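Local structure of mRNA export protein (4WPM) at residues 58-70 with 91-103. The protein probably takes part in exporting mRNA from the nucleus to the cytoplasm, with this chain forming its RNA recognition motif (RRM) domain. Sequence-based numbering, arbitrary orientation.
Sequences GRGIIDGDYVWLK and TLTIEETNEPMPA. With SO4 (sulfate ion), chain C; SO4 (sulfate ion), chain D.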
loop_
_atom_site.group_PDB
_atom_site.type_symbol
_atom_site.label_atom_id
_atom_site.label_comp_id
_atom_site.label_asym_id
_atom_site.label_seq_id
_atom_site.Cartn_x
_atom_site.Cartn_y
_atom_site.Cartn_z
ATOM N N GLY A 58 -0.108 20.419 -4.743
ATOM C CA GLY A 58 -0.040 21.085 -3.457
ATOM C C GLY A 58 0.214 20.152 -2.290
ATOM O O GLY A 58 1.341 20.076 -1.805
ATOM N N ARG A 59 -0.812 19.431 -1.847
ATOM C CA ARG A 59 -0.683 18.599 -0.656
ATOM C C ARG A 59 -0.401 17.145 -1.013
ATOM O O ARG A 59 -1.131 16.530 -1.791
ATOM C CB ARG A 59 -1.966 18.692 0.180
ATOM C CG ARG A 59 -2.022 17.772 1.394
ATOM C CD ARG A 59 -2.026 18.559 2.692
ATOM N NE ARG A 59 -2.186 17.685 3.852
ATOM C CZ ARG A 59 -1.197 17.004 4.424
ATOM N NH1 ARG A 59 0.040 17.081 3.949
ATOM N NH2 ARG A 59 -1.446 16.236 5.476
ATOM N N GLY A 60 0.669 16.607 -0.434
ATOM C CA GLY A 60 0.984 15.198 -0.564
ATOM C C GLY A 60 1.683 14.643 0.662
ATOM O O GLY A 60 2.328 15.384 1.405
ATOM N N ILE A 61 1.563 13.334 0.869
ATOM C CA ILE A 61 2.197 12.660 2.002
ATOM C C ILE A 61 2.555 11.210 1.678
ATOM O O ILE A 61 1.995 10.617 0.756
ATOM C CB ILE A 61 1.297 12.669 3.258
ATOM C CG1 ILE A 61 -0.070 12.062 2.941
ATOM C CG2 ILE A 61 1.109 14.083 3.784
ATOM C CD1 ILE A 61 -0.825 11.606 4.160
ATOM N N ILE A 62 3.495 10.654 2.439
ATOM C CA ILE A 62 3.832 9.236 2.347
ATOM C C ILE A 62 3.287 8.518 3.577
ATOM O O ILE A 62 3.721 8.782 4.700
ATOM C CB ILE A 62 5.355 8.993 2.244
ATOM C CG1 ILE A 62 5.893 9.507 0.907
ATOM C CG2 ILE A 62 5.670 7.502 2.366
ATOM C CD1 ILE A 62 7.412 9.527 0.808
ATOM N N ASP A 63 2.331 7.620 3.357
ATOM C CA ASP A 63 1.786 6.790 4.425
ATOM C C ASP A 63 1.830 5.322 4.021
ATOM O O ASP A 63 1.157 4.908 3.076
ATOM C CB ASP A 63 0.351 7.205 4.753
ATOM C CG ASP A 63 -0.175 6.535 6.008
ATOM O OD1 ASP A 63 0.060 7.070 7.111
ATOM O OD2 ASP A 63 -0.824 5.474 5.889
ATOM N N GLY A 64 2.622 4.537 4.743
ATOM C CA GLY A 64 2.842 3.150 4.382
ATOM C C GLY A 64 3.591 3.066 3.068
ATOM O O GLY A 64 4.581 3.769 2.864
ATOM N N ASP A 65 3.114 2.206 2.173
ATOM C CA ASP A 65 3.722 2.053 0.856
ATOM C C ASP A 65 3.112 3.032 -0.143
ATOM O O ASP A 65 3.552 3.111 -1.291
ATOM C CB ASP A 65 3.553 0.621 0.345
ATOM C CG ASP A 65 4.160 -0.408 1.277
ATOM O OD1 ASP A 65 4.956 -0.021 2.158
ATOM O OD2 ASP A 65 3.849 -1.607 1.119
ATOM N N TYR A 66 2.103 3.781 0.300
ATOM C CA TYR A 66 1.354 4.657 -0.592
ATOM C C TYR A 66 1.795 6.112 -0.508
ATOM O O TYR A 66 2.270 6.575 0.531
ATOM C CB TYR A 66 -0.142 4.580 -0.276
ATOM C CG TYR A 66 -0.816 3.312 -0.742
ATOM C CD1 TYR A 66 -1.185 3.151 -2.071
ATOM C CD2 TYR A 66 -1.092 2.282 0.144
ATOM C CE1 TYR A 66 -1.806 1.997 -2.504
ATOM C CE2 TYR A 66 -1.714 1.122 -0.280
ATOM C CZ TYR A 66 -2.068 0.986 -1.606
ATOM O OH TYR A 66 -2.687 -0.165 -2.036
ATOM N N VAL A 67 1.630 6.821 -1.621
ATOM C CA VAL A 67 1.728 8.273 -1.650
ATOM C C VAL A 67 0.340 8.846 -1.911
ATOM O O VAL A 67 -0.322 8.470 -2.880
ATOM C CB VAL A 67 2.711 8.767 -2.732
ATOM C CG1 VAL A 67 2.683 10.292 -2.840
ATOM C CG2 VAL A 67 4.117 8.280 -2.442
ATOM N N TRP A 68 -0.093 9.755 -1.044
ATOM C CA TRP A 68 -1.417 10.356 -1.149
ATOM C C TRP A 68 -1.293 11.766 -1.708
ATOM O O TRP A 68 -0.415 12.517 -1.295
ATOM C CB TRP A 68 -2.111 10.389 0.214
ATOM C CG TRP A 68 -2.321 9.037 0.827
ATOM C CD1 TRP A 68 -1.370 8.223 1.372
ATOM C CD2 TRP A 68 -3.568 8.344 0.968
ATOM N NE1 TRP A 68 -1.946 7.066 1.836
ATOM C CE2 TRP A 68 -3.294 7.116 1.602
ATOM C CE3 TRP A 68 -4.888 8.645 0.617
ATOM C CZ2 TRP A 68 -4.293 6.188 1.891
ATOM C CZ3 TRP A 68 -5.876 7.720 0.906
ATOM C CH2 TRP A 68 -5.574 6.508 1.537
ATOM N N LEU A 69 -2.162 12.109 -2.654
ATOM C CA LEU A 69 -2.181 13.449 -3.236
ATOM C C LEU A 69 -3.601 13.989 -3.294
ATOM O O LEU A 69 -4.533 13.278 -3.674
ATOM C CB LEU A 69 -1.571 13.444 -4.640
ATOM C CG LEU A 69 -0.108 13.018 -4.744
ATOM C CD1 LEU A 69 0.303 12.908 -6.202
ATOM C CD2 LEU A 69 0.785 13.999 -4.007
ATOM N N LYS A 70 -3.754 15.253 -2.910
ATOM C CA LYS A 70 -5.032 15.942 -2.998
ATOM C C LYS A 70 -4.989 16.942 -4.154
ATOM O O LYS A 70 -4.199 17.887 -4.134
ATOM C CB LYS A 70 -5.339 16.638 -1.670
ATOM C CG LYS A 70 -6.811 16.676 -1.301
ATOM C CD LYS A 70 -6.991 17.128 0.140
ATOM C CE LYS A 70 -8.429 16.973 0.606
ATOM N NZ LYS A 70 -8.732 17.832 1.783
ATOM N N THR A 91 7.365 0.239 -11.188
ATOM C CA THR A 91 6.072 0.450 -11.826
ATOM C C THR A 91 5.116 1.157 -10.872
ATOM O O THR A 91 4.931 0.728 -9.732
ATOM C CB THR A 91 5.441 -0.882 -12.281
ATOM O OG1 THR A 91 6.321 -1.549 -13.193
ATOM C CG2 THR A 91 4.097 -0.645 -12.961
ATOM N N LEU A 92 4.512 2.241 -11.351
ATOM C CA LEU A 92 3.574 3.020 -10.551
ATOM C C LEU A 92 2.132 2.576 -10.780
ATOM O O LEU A 92 1.703 2.398 -11.921
ATOM C CB LEU A 92 3.709 4.512 -10.868
ATOM C CG LEU A 92 5.001 5.224 -10.449
ATOM C CD1 LEU A 92 4.862 6.722 -10.676
ATOM C CD2 LEU A 92 5.375 4.936 -8.999
ATOM N N THR A 93 1.396 2.397 -9.687
ATOM C CA THR A 93 -0.041 2.154 -9.751
ATOM C C THR A 93 -0.742 3.385 -9.197
ATOM O O THR A 93 -0.671 3.659 -7.997
ATOM C CB THR A 93 -0.454 0.906 -8.946
ATOM O OG1 THR A 93 0.337 -0.216 -9.353
ATOM C CG2 THR A 93 -1.929 0.591 -9.157
ATOM N N ILE A 94 -1.418 4.122 -10.073
ATOM C CA ILE A 94 -2.074 5.362 -9.681
ATOM C C ILE A 94 -3.589 5.170 -9.732
ATOM O O ILE A 94 -4.132 4.757 -10.758
ATOM C CB ILE A 94 -1.652 6.523 -10.608
ATOM C CG1 ILE A 94 -0.127 6.521 -10.789
ATOM C CG2 ILE A 94 -2.207 7.849 -10.090
ATOM C CD1 ILE A 94 0.406 7.638 -11.662
ATOM N N GLU A 95 -4.264 5.467 -8.624
ATOM C CA GLU A 95 -5.707 5.253 -8.516
ATOM C C GLU A 95 -6.423 6.379 -7.774
ATOM O O GLU A 95 -5.869 6.991 -6.861
ATOM C CB GLU A 95 -5.999 3.921 -7.824
ATOM C CG GLU A 95 -5.343 2.722 -8.489
ATOM C CD GLU A 95 -5.667 1.417 -7.789
ATOM O OE1 GLU A 95 -5.886 1.437 -6.559
ATOM O OE2 GLU A 95 -5.705 0.370 -8.469
ATOM N N GLU A 96 -7.661 6.643 -8.183
ATOM C CA GLU A 96 -8.539 7.557 -7.460
ATOM C C GLU A 96 -9.274 6.788 -6.366
ATOM O O GLU A 96 -9.606 5.615 -6.541
ATOM C CB GLU A 96 -9.540 8.216 -8.411
ATOM C CG GLU A 96 -10.322 9.357 -7.784
ATOM C CD GLU A 96 -11.387 9.913 -8.709
ATOM O OE1 GLU A 96 -11.159 9.934 -9.937
ATOM O OE2 GLU A 96 -12.452 10.332 -8.208
ATOM N N THR A 97 -9.521 7.451 -5.240
ATOM C CA THR A 97 -10.171 6.812 -4.100
ATOM C C THR A 97 -11.038 7.791 -3.315
ATOM O O THR A 97 -10.764 8.991 -3.291
ATOM C CB THR A 97 -9.136 6.198 -3.138
ATOM O OG1 THR A 97 -9.808 5.466 -2.106
ATOM C CG2 THR A 97 -8.268 7.285 -2.508
ATOM N N ASN A 98 -12.083 7.267 -2.678
ATOM C CA ASN A 98 -12.905 8.063 -1.776
ATOM C C ASN A 98 -12.473 7.868 -0.325
ATOM O O ASN A 98 -13.137 8.341 0.598
ATOM C CB ASN A 98 -14.388 7.709 -1.941
ATOM C CG ASN A 98 -14.669 6.226 -1.754
ATOM O OD1 ASN A 98 -14.010 5.543 -0.971
ATOM N ND2 ASN A 98 -15.665 5.724 -2.474
ATOM N N GLU A 99 -11.359 7.169 -0.129
ATOM C CA GLU A 99 -10.791 6.994 1.202
ATOM C C GLU A 99 -10.376 8.348 1.764
ATOM O O GLU A 99 -9.873 9.194 1.025
ATOM C CB GLU A 99 -9.588 6.052 1.160
ATOM C CG GLU A 99 -9.941 4.579 1.102
ATOM C CD GLU A 99 -8.723 3.702 0.875
ATOM O OE1 GLU A 99 -8.693 2.978 -0.142
ATOM O OE2 GLU A 99 -7.803 3.727 1.718
ATOM N N PRO A 100 -10.585 8.565 3.073
ATOM C CA PRO A 100 -10.118 9.834 3.642
ATOM C C PRO A 100 -8.597 9.919 3.678
ATOM O O PRO A 100 -7.932 8.923 3.963
ATOM C CB PRO A 100 -10.701 9.820 5.059
ATOM C CG PRO A 100 -10.891 8.377 5.378
ATOM C CD PRO A 100 -11.236 7.709 4.081
ATOM N N MET A 101 -8.056 11.098 3.391
ATOM C CA MET A 101 -6.616 11.306 3.445
ATOM C C MET A 101 -6.131 11.189 4.888
ATOM O O MET A 101 -6.716 11.799 5.783
ATOM C CB MET A 101 -6.252 12.673 2.863
ATOM C CG MET A 101 -4.785 12.825 2.496
ATOM S SD MET A 101 -4.540 13.907 1.077
ATOM C CE MET A 101 -2.763 14.109 1.103
ATOM N N PRO A 102 -5.064 10.408 5.126
ATOM C CA PRO A 102 -4.599 10.278 6.511
ATOM C C PRO A 102 -3.845 11.521 6.978
ATOM O O PRO A 102 -3.118 12.129 6.193
ATOM C CB PRO A 102 -3.682 9.054 6.461
ATOM C CG PRO A 102 -3.174 9.022 5.072
ATOM C CD PRO A 102 -4.269 9.582 4.199
ATOM N N ALA A 103 -4.029 11.891 8.241
ATOM C CA ALA A 103 -3.401 13.088 8.790
ATOM C C ALA A 103 -1.883 12.950 8.808
ATOM O O ALA A 103 -1.161 13.907 8.526
ATOM C CB ALA A 103 -3.923 13.362 10.190
HETATM S S SO4 C . -11.835 3.112 -3.496
HETATM O O1 SO4 C . -12.671 1.997 -3.058
HETATM O O2 SO4 C . -11.792 3.142 -4.954
HETATM O O3 SO4 C . -12.399 4.365 -2.999
HETATM O O4 SO4 C . -10.483 2.947 -2.972
HETATM S S SO4 D . 8.183 -3.443 -10.052
HETATM O O1 SO4 D . 7.870 -2.082 -9.620
HETATM O O2 SO4 D . 7.434 -3.753 -11.266
HETATM O O3 SO4 D . 7.813 -4.384 -8.999
HETATM O O4 SO4 D . 9.614 -3.551 -10.321
#
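In this RRM domain the tail after the last long strand folds back across the sheet face turned away from the domain's helices and packs on W68. P102 sets its CD down on one face of the indole, 3.7 Å from the centroid of the W68 six-membered ring and 17° off the normal (CH-pi), the rest of its ring rising away. With its CG anti to the carbonyl carbon (chi1 -61°), W68 presents this face, while E99 OE2 comes to the ring edge, 3.6 Å from W68 CH2, its carboxylate turned 79° from the indole. I61 CD1 adds an apolar contact to P102 CG at 3.6 Å. M101, bent at chi2, sends CE to within 3.9 Å of W68 CB and 3.7 Å of R59 CG, and its SD passes K70 CB at 4.0 Å. Cutting W68 back to an alanine would remove the ring under P102 CD and is likely to leave P100-P102 held mainly by the I61 and M101 contacts. An ST turn, E99 N donating to T97 OG1 at 3.0 Å, bends the tail's start. The tail thus runs from strand 90-97 past strand 20-25 to hairpin 59-63/66-71, whose other face packs through V67 and L69 on helix 40-51.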